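PDB 4ZCF: type III restriction-modification enzyme EcoP15I Res subunit from Escherichia coli, which cuts DNA as the restriction subunit of a type III restriction-modification enzyme, pairing an ATP-driven helicase-like motor with an endonuclease domain and working together with Mod subunits. Local coordinates for residues Lys384-Leu389 with Pro494-Phe499; Leu399-Ile404 with Glu506-Pro511; Asn512-Cys517 with Arg537-Glu542. All coordinates share one frame; numbering follows the deposited sequence.

Contact 1: residues Lys384-Leu389 with Pro494-Phe499; sequences KLEKEL and PRRFIF
Charge pairing carries this contact: OE1 of Glu-386, on helix 368-389, meets NH1 of Arg-496 in a salt bridge of 2.8 Å. The two side chains cross at about a right angle, and the carboxylate and guanidinium planes stand 68° apart, so the bridge uses one oxygen and one nitrogen instead of a flat two-pronged pairing. The glutamate reaches outward from the helix because its CG lies anti to the backbone N (chi1 -153°) and the chain stays extended beyond it. The carboxylate also lies alongside the arginine's last methylene, CD.

Hydrogen bonding within 494-499 holds the guanidinium along its NE/NH2 edge. The arginine chain bends at chi3, which brings NE onto the carbonyl of Pro-494, in the guanidinium plane; Arg-496 NE lies 2.7 Å from Pro-494 O, and NH2 adds a weak bond to the same oxygen. Turning of the group is thereby restricted while NH1 is presented to the glutamate.

His-382 and Phe-383 of the same helix and Thr-453 of helix 445-455 also pack on Arg-496. This buried ion pair joins a helix to the entrance of strand 497-501 in the parallel beta-sheet of the second helicase motor domain, which has the alpha/beta RecA-like fold.

Contact 2: residues Leu399-Ile404 with Glu506-Pro511; sequences LTLFFI and EGWDNP
Trp-508 lays one face of its indole over the methyls of Leu-401; the tryptophan stands in the loop that follows strand 497-501 of the second RecA-like domain and leads toward the AMP cleft. Leu-401 CD2 sits 4.2 Å from the centroid of the five-membered ring, 22° off its normal, a CH-pi contact, while CD1 rests above the middle of the indole, 4.1 Å from Trp-508 CE2. The leucine presents both methyls because its CG is anti to the backbone N (chi1 172°), carrying the branch off strand 399-404 toward the loop.

Phe-403, two residues along the strand, adds an offset edge-to-face pair: its edge is directed at the face of the five-membered ring, with planes at 80° and centroids 5.8 Å apart. The closest atoms are Phe-403 CZ and Trp-508 CD1, at 4.0 Å. Leu-401 CG in turn lies against a face of the phenyl ring near its rim, so leucine, phenylalanine and tryptophan form one apolar cluster. Trp-508 NE1 is hydrogen-bonded to Ser-500 OG, which helps set the turn of the indole, and Ile-498 packs on it as well. An alanine in place of Trp-508 would probably leave the Leu-401 methyls and the Phe-403 edge facing a gap and Ser-500 without its indole donor.

The following residue, Asp-509, touches the AMP, so the tryptophan packs the nucleotide-contacting loop onto the sheet. At the start of the strand the chemistry turns more polar: Leu-399 crosses Asn-510 at about a right angle, its CD1 3.5 Å from Asn-510 OD1, an oxygen that also takes a weak hydrogen bond from the backbone N of Asn-512.

Contact 3: residues Asn512-Cys517 with Arg537-Glu542; sequences NVFQIC and RLPVNE. With AMP (adenosine monophosphate), chain H.
A side-chain amide reads a backbone here as a neighbouring strand would: Asn-512 pairs through both its oxygen and its nitrogen with the N-H and C=O of one residue, Val-540. The site lies at the start of strand 513-518 in the second RecA-like domain, where the loop 537-542 passes on its way from the AMP pocket. Val-540 N donates to Asn-512 OD1 at 2.8 Å, with an N-H...O angle of 159°. The return bond, from Asn-512 ND2 to Val-540 O, is longer at 3.2 Å but similarly straight at 155°. Both donors lie in the carbonyl planes of their acceptors, and Val-540 O lies only 2° out of the amide plane, so the pairing is flat. ND2 also donates to the backbone oxygen of Lys-397, giving the amide a third bond that helps fix its flip.

Pro-539 packs beside this pair. Its CB lies 3.3 Å from Asn-512 OD1, and its CG packs against CZ at the end of the Phe-514 ring. The ring and the proline cross at about a right angle, and Lys-279 makes a cation-pi contact with the same ring. Farther back along the loop, Arg-537 belongs to the AMP pocket and has a long, weak ion pair with Asp-509. The adenine is not stacked flat on this arginine but brings its N3 edge over one face of the guanidinium, AMP N3 offset toward the rim and 3.4 Å from Arg-537 NH2.

How the contacts relate
All three contacts are buried and serve one parallel sheet, in which strand 399-404 lies between 497-501 and 513-518. Contact 1 joins a covering helix to the first of these neighbours through an ion pair, away from the nucleotide. Contact 2 is largely apolar and aromatic, and contact 3 pairs an amide with backbone; their loops each supply a residue to the AMP pocket. The contacts also touch one another: Ile-498 packs on Trp-508, Leu-385 and Leu-389 lie against Phe-514, and backbone bonds probably join Leu-401 to Gln-515 and Cys-517. Chemistry thus shifts from charge beneath the helix to hydrophobic packing and backbone recognition near the cleft.

Contact 1: residues Lys384-Leu389 with Pro494-Phe499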
loop_
_atom_site.group_PDB
_atom_site.type_symbol
_atom_site.label_atom_id
_atom_site.label_comp_id
_atom_site.label_asym_id
_atom_site.label_seq_id
_atom_site.Cartn_x
_atom_site.Cartn_y
_atom_site.Cartn_z
ATOM N N LYS C 384 -23.740 -26.717 36.459
ATOM C CA LYS C 384 -24.607 -27.899 36.363
ATOM C C LYS C 384 -24.475 -28.508 34.951
ATOM O O LYS C 384 -24.576 -29.730 34.781
ATOM C CB LYS C 384 -26.087 -27.533 36.630
ATOM C CG LYS C 384 -26.553 -27.643 38.097
ATOM C CD LYS C 384 -26.540 -29.076 38.686
ATOM C CE LYS C 384 -27.586 -30.016 38.127
ATOM N NZ LYS C 384 -27.419 -31.389 38.667
ATOM N N LEU C 385 -24.251 -27.639 33.945
ATOM C CA LEU C 385 -24.071 -28.041 32.557
ATOM C C LEU C 385 -22.603 -28.364 32.298
ATOM O O LEU C 385 -22.315 -29.249 31.498
ATOM C CB LEU C 385 -24.557 -26.924 31.618
ATOM C CG LEU C 385 -24.821 -27.330 30.178
ATOM C CD1 LEU C 385 -26.285 -27.635 29.953
ATOM C CD2 LEU C 385 -24.399 -26.251 29.255
ATOM N N GLU C 386 -21.684 -27.666 32.990
ATOM C CA GLU C 386 -20.240 -27.855 32.841
ATOM C C GLU C 386 -19.795 -29.252 33.265
ATOM O O GLU C 386 -19.244 -29.978 32.438
ATOM C CB GLU C 386 -19.465 -26.772 33.587
ATOM C CG GLU C 386 -18.103 -26.496 32.981
ATOM C CD GLU C 386 -17.504 -25.188 33.445
ATOM O OE1 GLU C 386 -16.310 -25.184 33.820
ATOM O OE2 GLU C 386 -18.235 -24.170 33.456
ATOM N N LYS C 387 -20.078 -29.644 34.531
ATOM C CA LYS C 387 -19.779 -30.966 35.087
ATOM C C LYS C 387 -20.461 -32.088 34.267
ATOM O O LYS C 387 -20.013 -33.233 34.312
ATOM C CB LYS C 387 -20.235 -31.027 36.538
ATOM N N GLU C 388 -21.530 -31.749 33.514
ATOM C CA GLU C 388 -22.280 -32.666 32.654
ATOM C C GLU C 388 -21.566 -32.868 31.293
ATOM O O GLU C 388 -21.459 -34.006 30.824
ATOM C CB GLU C 388 -23.717 -32.144 32.452
ATOM C CG GLU C 388 -24.716 -33.210 32.024
ATOM C CD GLU C 388 -26.066 -32.720 31.528
ATOM O OE1 GLU C 388 -26.569 -31.697 32.050
ATOM O OE2 GLU C 388 -26.646 -33.392 30.645
ATOM N N LEU C 389 -21.081 -31.768 30.670
ATOM C CA LEU C 389 -20.411 -31.798 29.362
ATOM C C LEU C 389 -18.912 -32.064 29.428
ATOM O O LEU C 389 -18.374 -32.702 28.523
ATOM C CB LEU C 389 -20.674 -30.508 28.561
ATOM C CG LEU C 389 -22.116 -30.151 28.196
ATOM C CD1 LEU C 389 -22.160 -28.819 27.495
ATOM C CD2 LEU C 389 -22.770 -31.232 27.336
ATOM N N PRO C 494 -9.120 -21.503 30.505
ATOM C CA PRO C 494 -10.288 -21.540 31.406
ATOM C C PRO C 494 -11.475 -20.631 31.091
ATOM O O PRO C 494 -12.534 -20.854 31.678
ATOM C CB PRO C 494 -9.679 -21.210 32.771
ATOM C CG PRO C 494 -8.512 -20.340 32.444
ATOM C CD PRO C 494 -7.941 -20.923 31.187
ATOM N N ARG C 495 -11.314 -19.610 30.208
ATOM C CA ARG C 495 -12.383 -18.662 29.833
ATOM C C ARG C 495 -13.627 -19.360 29.251
ATOM O O ARG C 495 -13.524 -20.141 28.306
ATOM C CB ARG C 495 -11.853 -17.605 28.870
ATOM N N ARG C 496 -14.788 -19.110 29.869
ATOM C CA ARG C 496 -16.084 -19.698 29.507
ATOM C C ARG C 496 -17.222 -18.690 29.675
ATOM O O ARG C 496 -18.280 -18.841 29.066
ATOM C CB ARG C 496 -16.348 -20.977 30.325
ATOM C CG ARG C 496 -16.395 -20.760 31.836
ATOM C CD ARG C 496 -15.972 -21.976 32.623
ATOM N NE ARG C 496 -14.576 -21.873 33.036
ATOM C CZ ARG C 496 -14.069 -22.420 34.136
ATOM N NH1 ARG C 496 -14.841 -23.131 34.950
ATOM N NH2 ARG C 496 -12.785 -22.262 34.431
ATOM N N PHE C 497 -17.002 -17.674 30.520
ATOM C CA PHE C 497 -17.957 -16.606 30.770
ATOM C C PHE C 497 -17.516 -15.418 29.953
ATOM O O PHE C 497 -16.335 -15.080 29.969
ATOM C CB PHE C 497 -18.025 -16.248 32.266
ATOM C CG PHE C 497 -18.500 -17.372 33.160
ATOM C CD1 PHE C 497 -19.856 -17.599 33.356
ATOM C CD2 PHE C 497 -17.590 -18.186 33.821
ATOM C CE1 PHE C 497 -20.295 -18.634 34.188
ATOM C CE2 PHE C 497 -18.029 -19.224 34.646
ATOM C CZ PHE C 497 -19.378 -19.432 34.833
ATOM N N ILE C 498 -18.442 -14.822 29.196
ATOM C CA ILE C 498 -18.140 -13.676 28.347
ATOM C C ILE C 498 -19.058 -12.514 28.675
ATOM O O ILE C 498 -20.272 -12.679 28.780
ATOM C CB ILE C 498 -18.162 -14.033 26.823
ATOM C CG1 ILE C 498 -17.060 -15.050 26.452
ATOM C CG2 ILE C 498 -18.036 -12.779 25.946
ATOM C CD1 ILE C 498 -17.523 -16.527 26.401
ATOM N N PHE C 499 -18.468 -11.333 28.798
ATOM C CA PHE C 499 -19.193 -10.108 29.028
ATOM C C PHE C 499 -19.071 -9.272 27.772
ATOM O O PHE C 499 -17.971 -8.881 27.380
ATOM C CB PHE C 499 -18.660 -9.382 30.267
ATOM C CG PHE C 499 -19.068 -10.045 31.560
ATOM C CD1 PHE C 499 -18.291 -11.055 32.120
ATOM C CD2 PHE C 499 -20.226 -9.653 32.225
ATOM C CE1 PHE C 499 -18.669 -11.667 33.321
ATOM C CE2 PHE C 499 -20.606 -10.267 33.427
ATOM C CZ PHE C 499 -19.823 -11.267 33.969
#

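Contact 2: residues Leu399-Ile404 with Glu506-Pro511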
loop_
_atom_site.group_PDB
_atom_site.type_symbol
_atom_site.label_atom_id
_atom_site.label_comp_id
_atom_site.label_asym_id
_atom_site.label_seq_id
_atom_site.Cartn_x
_atom_site.Cartn_y
_atom_site.Cartn_z
ATOM N N LEU C 399 -20.261 -22.404 27.027
ATOM C CA LEU C 399 -20.005 -20.980 27.231
ATOM C C LEU C 399 -21.271 -20.268 27.715
ATOM O O LEU C 399 -22.380 -20.630 27.311
ATOM C CB LEU C 399 -19.466 -20.292 25.943
ATOM C CG LEU C 399 -18.246 -20.895 25.193
ATOM C CD1 LEU C 399 -17.983 -20.146 23.900
ATOM C CD2 LEU C 399 -16.972 -20.877 26.037
ATOM N N THR C 400 -21.085 -19.256 28.580
ATOM C CA THR C 400 -22.136 -18.379 29.093
ATOM C C THR C 400 -21.790 -16.973 28.610
ATOM O O THR C 400 -20.654 -16.514 28.785
ATOM C CB THR C 400 -22.309 -18.487 30.635
ATOM O OG1 THR C 400 -22.858 -19.768 30.958
ATOM C CG2 THR C 400 -23.235 -17.406 31.204
ATOM N N LEU C 401 -22.770 -16.314 27.977
ATOM C CA LEU C 401 -22.637 -14.971 27.442
ATOM C C LEU C 401 -23.570 -14.020 28.166
ATOM O O LEU C 401 -24.786 -14.216 28.158
ATOM C CB LEU C 401 -22.897 -14.979 25.919
ATOM C CG LEU C 401 -23.000 -13.633 25.172
ATOM C CD1 LEU C 401 -21.706 -12.844 25.244
ATOM C CD2 LEU C 401 -23.368 -13.863 23.723
ATOM N N PHE C 402 -22.989 -12.986 28.791
ATOM C CA PHE C 402 -23.718 -11.951 29.513
ATOM C C PHE C 402 -23.789 -10.700 28.661
ATOM O O PHE C 402 -22.761 -10.276 28.129
ATOM C CB PHE C 402 -23.037 -11.629 30.859
ATOM C CG PHE C 402 -23.230 -12.659 31.951
ATOM C CD1 PHE C 402 -24.414 -12.710 32.682
ATOM C CD2 PHE C 402 -22.211 -13.543 32.286
ATOM C CE1 PHE C 402 -24.593 -13.663 33.693
ATOM C CE2 PHE C 402 -22.387 -14.490 33.303
ATOM C CZ PHE C 402 -23.577 -14.546 33.997
ATOM N N PHE C 403 -24.991 -10.101 28.530
ATOM C CA PHE C 403 -25.156 -8.852 27.784
ATOM C C PHE C 403 -25.354 -7.622 28.677
ATOM O O PHE C 403 -26.434 -7.413 29.234
ATOM C CB PHE C 403 -26.241 -8.948 26.704
ATOM C CG PHE C 403 -25.790 -9.568 25.409
ATOM C CD1 PHE C 403 -24.746 -9.010 24.678
ATOM C CD2 PHE C 403 -26.437 -10.682 24.893
ATOM C CE1 PHE C 403 -24.319 -9.594 23.484
ATOM C CE2 PHE C 403 -26.019 -11.255 23.690
ATOM C CZ PHE C 403 -24.965 -10.706 22.993
ATOM N N ILE C 404 -24.298 -6.801 28.784
ATOM C CA ILE C 404 -24.254 -5.551 29.549
ATOM C C ILE C 404 -24.633 -4.346 28.660
ATOM O O ILE C 404 -24.683 -4.468 27.431
ATOM C CB ILE C 404 -22.880 -5.397 30.296
ATOM C CG1 ILE C 404 -22.947 -4.433 31.513
ATOM C CG2 ILE C 404 -21.722 -5.057 29.345
ATOM C CD1 ILE C 404 -23.781 -4.925 32.740
ATOM N N GLU C 506 -24.444 -8.520 17.422
ATOM C CA GLU C 506 -24.414 -8.939 16.019
ATOM C C GLU C 506 -23.191 -9.769 15.655
ATOM O O GLU C 506 -23.200 -10.462 14.638
ATOM C CB GLU C 506 -24.520 -7.720 15.118
ATOM N N GLY C 507 -22.159 -9.688 16.487
ATOM C CA GLY C 507 -20.903 -10.407 16.309
ATOM C C GLY C 507 -20.812 -11.706 17.077
ATOM O O GLY C 507 -19.728 -12.289 17.176
ATOM N N TRP C 508 -21.930 -12.181 17.596
ATOM C CA TRP C 508 -21.935 -13.451 18.286
ATOM C C TRP C 508 -22.717 -14.476 17.516
ATOM O O TRP C 508 -23.878 -14.306 17.275
ATOM C CB TRP C 508 -22.499 -13.257 19.683
ATOM C CG TRP C 508 -21.581 -12.449 20.491
ATOM C CD1 TRP C 508 -21.653 -11.124 20.721
ATOM C CD2 TRP C 508 -20.401 -12.904 21.133
ATOM N NE1 TRP C 508 -20.608 -10.724 21.487
ATOM C CE2 TRP C 508 -19.819 -11.806 21.751
ATOM C CE3 TRP C 508 -19.787 -14.142 21.250
ATOM C CZ2 TRP C 508 -18.656 -11.903 22.470
ATOM C CZ3 TRP C 508 -18.648 -14.230 21.957
ATOM C CH2 TRP C 508 -18.092 -13.125 22.564
ATOM N N ASP C 509 -22.061 -15.537 17.099
ATOM C CA ASP C 509 -22.758 -16.689 16.631
ATOM C C ASP C 509 -21.927 -17.910 16.902
ATOM O O ASP C 509 -21.449 -18.555 15.996
ATOM C CB ASP C 509 -23.041 -16.545 15.144
ATOM C CG ASP C 509 -23.967 -17.598 14.625
ATOM O OD1 ASP C 509 -24.485 -18.380 15.418
ATOM O OD2 ASP C 509 -24.186 -17.656 13.418
ATOM N N ASN C 510 -21.783 -18.248 18.161
ATOM C CA ASN C 510 -20.797 -19.204 18.566
ATOM C C ASN C 510 -21.556 -20.446 18.874
ATOM O O ASN C 510 -22.500 -20.390 19.600
ATOM C CB ASN C 510 -20.124 -18.704 19.825
ATOM C CG ASN C 510 -18.911 -19.508 20.196
ATOM O OD1 ASN C 510 -19.007 -20.660 20.568
ATOM N ND2 ASN C 510 -17.759 -18.895 20.088
ATOM N N PRO C 511 -21.190 -21.572 18.296
ATOM C CA PRO C 511 -22.022 -22.772 18.513
ATOM C C PRO C 511 -22.053 -23.256 19.973
ATOM O O PRO C 511 -23.098 -23.709 20.431
ATOM C CB PRO C 511 -21.403 -23.810 17.570
ATOM C CG PRO C 511 -19.993 -23.364 17.372
ATOM C CD PRO C 511 -20.023 -21.865 17.431
#

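Contact 3: residues Asn512-Cys517 with Arg537-Glu542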
loop_
_atom_site.group_PDB
_atom_site.type_symbol
_atom_site.label_atom_id
_atom_site.label_comp_id
_atom_site.label_asym_id
_atom_site.label_seq_id
_atom_site.Cartn_x
_atom_site.Cartn_y
_atom_site.Cartn_z
ATOM N N ASN C 512 -20.919 -23.116 20.710
ATOM C CA ASN C 512 -20.771 -23.522 22.108
ATOM C C ASN C 512 -21.347 -22.565 23.164
ATOM O O ASN C 512 -21.165 -22.805 24.361
ATOM C CB ASN C 512 -19.330 -23.956 22.427
ATOM C CG ASN C 512 -18.920 -25.300 21.849
ATOM O OD1 ASN C 512 -19.378 -25.724 20.778
ATOM N ND2 ASN C 512 -17.982 -25.970 22.507
ATOM N N VAL C 513 -22.079 -21.514 22.742
ATOM C CA VAL C 513 -22.746 -20.614 23.692
ATOM C C VAL C 513 -24.034 -21.345 24.133
ATOM O O VAL C 513 -24.917 -21.592 23.306
ATOM C CB VAL C 513 -23.066 -19.267 23.038
ATOM N N PHE C 514 -24.079 -21.794 25.401
ATOM C CA PHE C 514 -25.227 -22.542 25.944
ATOM C C PHE C 514 -26.128 -21.720 26.835
ATOM O O PHE C 514 -27.174 -22.211 27.255
ATOM C CB PHE C 514 -24.763 -23.788 26.709
ATOM C CG PHE C 514 -24.418 -24.982 25.857
ATOM C CD1 PHE C 514 -25.412 -25.843 25.405
ATOM C CD2 PHE C 514 -23.100 -25.251 25.510
ATOM C CE1 PHE C 514 -25.090 -26.946 24.621
ATOM C CE2 PHE C 514 -22.780 -26.353 24.725
ATOM C CZ PHE C 514 -23.774 -27.198 24.295
ATOM N N GLN C 515 -25.722 -20.488 27.144
ATOM C CA GLN C 515 -26.480 -19.578 27.995
ATOM C C GLN C 515 -26.284 -18.142 27.562
ATOM O O GLN C 515 -25.149 -17.671 27.542
ATOM C CB GLN C 515 -26.042 -19.715 29.462
ATOM C CG GLN C 515 -26.840 -20.727 30.269
ATOM C CD GLN C 515 -26.239 -21.078 31.613
ATOM O OE1 GLN C 515 -26.552 -22.125 32.186
ATOM N NE2 GLN C 515 -25.367 -20.228 32.153
ATOM N N ILE C 516 -27.380 -17.446 27.221
ATOM C CA ILE C 516 -27.370 -16.015 26.912
ATOM C C ILE C 516 -28.124 -15.341 28.067
ATOM O O ILE C 516 -29.273 -15.706 28.341
ATOM C CB ILE C 516 -27.959 -15.638 25.518
ATOM C CG1 ILE C 516 -27.178 -16.330 24.363
ATOM C CG2 ILE C 516 -27.967 -14.106 25.335
ATOM C CD1 ILE C 516 -27.949 -16.469 22.994
ATOM N N CYS C 517 -27.467 -14.384 28.750
ATOM C CA CYS C 517 -28.052 -13.654 29.873
ATOM C C CYS C 517 -28.066 -12.134 29.672
ATOM O O CYS C 517 -27.049 -11.456 29.864
ATOM C CB CYS C 517 -27.398 -14.057 31.192
ATOM S SG CYS C 517 -28.018 -13.149 32.632
ATOM N N ARG C 537 -27.029 -22.520 17.182
ATOM C CA ARG C 537 -26.185 -23.460 16.454
ATOM C C ARG C 537 -25.735 -24.657 17.284
ATOM O O ARG C 537 -25.517 -24.537 18.488
ATOM C CB ARG C 537 -24.998 -22.734 15.814
ATOM C CG ARG C 537 -25.305 -22.133 14.436
ATOM C CD ARG C 537 -24.181 -21.236 13.920
ATOM N NE ARG C 537 -22.860 -21.872 14.004
ATOM C CZ ARG C 537 -21.698 -21.235 13.865
ATOM N NH1 ARG C 537 -21.674 -19.929 13.622
ATOM N NH2 ARG C 537 -20.554 -21.900 13.964
ATOM N N LEU C 538 -25.630 -25.819 16.627
ATOM C CA LEU C 538 -25.220 -27.073 17.249
ATOM C C LEU C 538 -23.744 -27.023 17.677
ATOM O O LEU C 538 -22.891 -26.605 16.894
ATOM C CB LEU C 538 -25.550 -28.276 16.353
ATOM C CG LEU C 538 -27.044 -28.448 15.991
ATOM C CD1 LEU C 538 -27.241 -29.557 14.988
ATOM C CD2 LEU C 538 -27.909 -28.714 17.229
ATOM N N PRO C 539 -23.443 -27.359 18.949
ATOM C CA PRO C 539 -22.063 -27.218 19.440
ATOM C C PRO C 539 -21.040 -28.204 18.876
ATOM O O PRO C 539 -21.401 -29.248 18.333
ATOM C CB PRO C 539 -22.225 -27.352 20.958
ATOM C CG PRO C 539 -23.409 -28.227 21.113
ATOM C CD PRO C 539 -24.348 -27.835 20.020
ATOM N N VAL C 540 -19.747 -27.852 19.024
ATOM C CA VAL C 540 -18.613 -28.666 18.586
ATOM C C VAL C 540 -17.847 -29.281 19.779
ATOM O O VAL C 540 -17.657 -28.615 20.810
ATOM C CB VAL C 540 -17.696 -27.959 17.544
ATOM C CG1 VAL C 540 -18.484 -27.548 16.304
ATOM C CG2 VAL C 540 -16.958 -26.761 18.138
ATOM N N ASN C 541 -17.448 -30.566 19.648
ATOM C CA ASN C 541 -16.697 -31.289 20.686
ATOM C C ASN C 541 -15.194 -30.869 20.734
ATOM O O ASN C 541 -14.765 -30.051 19.914
ATOM C CB ASN C 541 -16.891 -32.826 20.570
ATOM C CG ASN C 541 -16.295 -33.497 19.345
ATOM O OD1 ASN C 541 -15.140 -33.286 18.977
ATOM N ND2 ASN C 541 -17.031 -34.417 18.742
ATOM N N GLU C 542 -14.400 -31.456 21.686
ATOM C CA GLU C 542 -12.957 -31.188 21.876
ATOM C C GLU C 542 -12.114 -31.392 20.605
ATOM O O GLU C 542 -11.017 -30.840 20.503
ATOM C CB GLU C 542 -12.377 -31.969 23.080
ATOM C CG GLU C 542 -12.415 -33.480 22.927
ATOM C CD GLU C 542 -11.893 -34.284 24.101
ATOM O OE1 GLU C 542 -10.691 -34.154 24.430
ATOM O OE2 GLU C 542 -12.673 -35.096 24.653
HETATM P P AMP H . -24.510 -14.201 8.008
HETATM O O1P AMP H . -25.359 -13.038 8.358
HETATM O O2P AMP H . -25.483 -15.194 7.488
HETATM O O3P AMP H . -23.767 -13.769 6.797
HETATM O "O5'" AMP H . -23.555 -14.696 9.185
HETATM C "C5'" AMP H . -23.621 -16.034 9.648
HETATM C "C4'" AMP H . -22.279 -16.543 10.069
HETATM O "O4'" AMP H . -22.376 -17.923 10.518
HETATM C "C3'" AMP H . -21.340 -16.560 8.914
HETATM O "O3'" AMP H . -20.613 -15.331 8.890
HETATM C "C2'" AMP H . -20.479 -17.742 9.106
HETATM O "O2'" AMP H . -19.284 -17.391 9.818
HETATM C "C1'" AMP H . -21.269 -18.684 9.956
HETATM N N9 AMP H . -21.709 -19.840 9.284
HETATM C C8 AMP H . -22.605 -19.816 8.317
HETATM N N7 AMP H . -22.856 -21.086 7.895
HETATM C C5 AMP H . -22.043 -21.962 8.749
HETATM C C6 AMP H . -21.792 -23.354 8.906
HETATM N N6 AMP H . -22.439 -24.306 8.077
HETATM N N1 AMP H . -20.917 -23.758 9.861
HETATM C C2 AMP H . -20.283 -22.898 10.646
HETATM N N3 AMP H . -20.466 -21.583 10.557
HETATM C C4 AMP H . -21.318 -21.052 9.649
#